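Local coordinates for alcohol dehydrogenase IV (PDB 3IV7), which probably acts as an NAD-dependent oxidoreductase of the iron-containing alcohol dehydrogenase family, likely reducing maleylacetate, at the interface of chains A and B. Sequence-based numbering; all coordinates share one arbitrary frame. Chains: chain A/B, Alcohol dehydrogenase IV.

The interface of chains A and B. Residues chain A 8, 12, 189-190, 193-194; chain B 194, 197, 224, 227-228.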
loop_
_atom_site.group_PDB
_atom_site.type_symbol
_atom_site.label_atom_id
_atom_site.label_comp_id
_atom_site.label_asym_id
_atom_site.label_seq_id
_atom_site.Cartn_x
_atom_site.Cartn_y
_atom_site.Cartn_z
ATOM N N PHE A 8 -13.935 -7.316 -1.570
ATOM C CA PHE A 8 -12.684 -7.465 -2.272
ATOM C C PHE A 8 -11.712 -8.422 -1.583
ATOM O O PHE A 8 -11.884 -8.795 -0.417
ATOM C CB PHE A 8 -11.999 -6.098 -2.506
ATOM C CG PHE A 8 -11.594 -5.376 -1.241
ATOM C CD1 PHE A 8 -12.452 -4.450 -0.640
ATOM C CD2 PHE A 8 -10.316 -5.565 -0.683
ATOM C CE1 PHE A 8 -12.058 -3.769 0.530
ATOM C CE2 PHE A 8 -9.939 -4.906 0.510
ATOM C CZ PHE A 8 -10.781 -4.000 1.087
ATOM N N THR A 12 -1.445 -7.396 -0.665
ATOM C CA THR A 12 -0.378 -6.416 -0.547
ATOM C C THR A 12 0.922 -7.179 -0.640
ATOM O O THR A 12 1.160 -8.058 0.145
ATOM C CB THR A 12 -0.442 -5.678 0.742
ATOM O OG1 THR A 12 -1.671 -4.931 0.785
ATOM C CG2 THR A 12 0.765 -4.733 0.870
ATOM N N PRO A 189 -10.544 -0.845 -3.557
ATOM C CA PRO A 189 -10.355 0.518 -3.064
ATOM C C PRO A 189 -8.934 0.911 -2.779
ATOM O O PRO A 189 -8.618 2.114 -2.816
ATOM C CB PRO A 189 -11.195 0.555 -1.756
ATOM C CG PRO A 189 -12.223 -0.487 -1.935
ATOM C CD PRO A 189 -11.588 -1.572 -2.790
ATOM N N ILE A 190 -8.075 -0.075 -2.496
ATOM C CA ILE A 190 -6.677 0.180 -2.168
ATOM C C ILE A 190 -5.877 0.427 -3.437
ATOM O O ILE A 190 -5.187 1.440 -3.539
ATOM C CB ILE A 190 -6.067 -0.969 -1.367
ATOM C CG1 ILE A 190 -6.814 -1.106 -0.041
ATOM C CG2 ILE A 190 -4.526 -0.705 -1.126
ATOM C CD1 ILE A 190 -6.677 -2.423 0.635
ATOM N N VAL A 193 -6.853 3.858 -4.729
ATOM C CA VAL A 193 -6.268 5.053 -4.121
ATOM C C VAL A 193 -4.803 5.194 -4.536
ATOM O O VAL A 193 -4.343 6.299 -4.862
ATOM C CB VAL A 193 -6.441 5.100 -2.607
ATOM C CG1 VAL A 193 -5.508 4.151 -1.937
ATOM C CG2 VAL A 193 -6.224 6.549 -2.108
ATOM N N LEU A 194 -4.102 4.072 -4.661
ATOM C CA LEU A 194 -2.707 4.115 -5.127
ATOM C C LEU A 194 -2.633 4.601 -6.586
ATOM O O LEU A 194 -1.788 5.392 -6.911
ATOM C CB LEU A 194 -2.016 2.752 -4.961
ATOM C CG LEU A 194 -1.893 2.280 -3.489
ATOM C CD1 LEU A 194 -1.255 0.902 -3.399
ATOM C CD2 LEU A 194 -1.099 3.302 -2.648
ATOM N N LEU B 194 -2.093 6.569 2.634
ATOM C CA LEU B 194 -2.876 5.552 3.263
ATOM C C LEU B 194 -3.533 6.072 4.538
ATOM O O LEU B 194 -4.686 5.747 4.803
ATOM C CB LEU B 194 -2.044 4.332 3.559
ATOM C CG LEU B 194 -1.496 3.570 2.334
ATOM C CD1 LEU B 194 -0.708 2.347 2.820
ATOM C CD2 LEU B 194 -2.622 3.137 1.361
ATOM N N GLU B 197 -6.513 8.216 3.414
ATOM C CA GLU B 197 -7.603 7.365 2.994
ATOM C C GLU B 197 -8.304 6.796 4.200
ATOM O O GLU B 197 -9.522 6.702 4.214
ATOM C CB GLU B 197 -7.089 6.241 2.083
ATOM C CG GLU B 197 -8.119 5.204 1.693
ATOM C CD GLU B 197 -9.130 5.688 0.701
ATOM O OE1 GLU B 197 -9.144 6.902 0.340
ATOM O OE2 GLU B 197 -9.926 4.843 0.246
ATOM N N TYR B 224 -12.770 -0.752 6.937
ATOM C CA TYR B 224 -11.784 -0.476 5.906
ATOM C C TYR B 224 -10.853 0.637 6.350
ATOM O O TYR B 224 -9.621 0.524 6.238
ATOM C CB TYR B 224 -12.510 -0.106 4.610
ATOM C CG TYR B 224 -11.643 0.503 3.556
ATOM C CD1 TYR B 224 -10.881 -0.287 2.721
ATOM C CD2 TYR B 224 -11.624 1.873 3.362
ATOM C CE1 TYR B 224 -10.124 0.260 1.740
ATOM C CE2 TYR B 224 -10.875 2.429 2.374
ATOM C CZ TYR B 224 -10.102 1.621 1.581
ATOM O OH TYR B 224 -9.351 2.177 0.588
ATOM N N TYR B 227 -8.316 -0.452 8.808
ATOM C CA TYR B 227 -7.243 -1.221 8.202
ATOM C C TYR B 227 -6.133 -0.330 7.711
ATOM O O TYR B 227 -4.963 -0.533 8.053
ATOM C CB TYR B 227 -7.728 -2.068 7.045
ATOM C CG TYR B 227 -6.595 -2.857 6.422
ATOM C CD1 TYR B 227 -5.825 -3.723 7.210
ATOM C CD2 TYR B 227 -6.295 -2.755 5.099
ATOM C CE1 TYR B 227 -4.811 -4.431 6.705
ATOM C CE2 TYR B 227 -5.239 -3.502 4.550
ATOM C CZ TYR B 227 -4.520 -4.354 5.373
ATOM O OH TYR B 227 -3.479 -5.115 4.899
ATOM N N LEU B 228 -6.498 0.641 6.875
ATOM C CA LEU B 228 -5.539 1.542 6.289
ATOM C C LEU B 228 -4.816 2.417 7.349
ATOM O O LEU B 228 -3.609 2.695 7.227
ATOM C CB LEU B 228 -6.222 2.411 5.226
ATOM C CG LEU B 228 -6.616 1.635 3.982
ATOM C CD1 LEU B 228 -7.070 2.557 2.952
ATOM C CD2 LEU B 228 -5.439 0.822 3.465
HETATM O O HOH W 1 -10.483 3.938 -2.350
HETATM O O HOH W 2 -1.819 -3.744 3.208
#
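The start of helix 189-211 and strand 7-12 of chain A pack against helices 189-211 and 216-236 of chain B. B:Tyr224 carries much of the contact. With CG anti to the backbone N (chi1 167°), its ring reaches out from helix 216-236 to the first turn of the opposing helix. A:Pro189 suits that turn, since its nitrogen has no hydrogen to donate and its ring gives a compact apolar surface; its CB lies over the rim of the B:Tyr224 ring near the hydroxyl, 3.7 Å from CE1. B:Leu228 backs the opposite face, offset toward the rim. A:Ile190, whose branched chain offers a broad apolar flank, runs alongside in the opposite direction, its CG1, beside the backbone N, lying 4.0 Å from CE1 of B:Tyr224. A:Phe8, flat and apolar, crosses the tyrosine at about a right angle; its tip, CZ, comes to 4.1 Å from CD1 of B:Tyr224.

The phenol hydroxyl is held within chain B: OH of B:Tyr224 donates to OE2 of B:Glu197 at 2.7 Å. This carboxylate oxygen, at the ring's edge and in its plane, accepts through its anti lone pair, the one away from OE1. A bend at chi2 (73°) turns the glutamate toward it. OE2 of B:Glu197 is also 2.8 Å from the oxygen of a water that bonds the carbonyl O of A:Pro189, linking the carboxylate to chain A. The aliphatic A:Val193 slides past this carboxylate, presenting CG2. A:Thr12 and B:Tyr227 suit a wetter spot, each hydroxyl bonding a shared second water. Toward the two-fold, A:Leu194 and B:Leu194 approach tip to tip through CD2 methyls, uncharged groups that can face their own copies.

No direct polar bond crosses this patch; apolar packing and water bridges join the chains. Repeated by symmetry, it would help hold together the two-subunit assembly, plausibly the functional dimer.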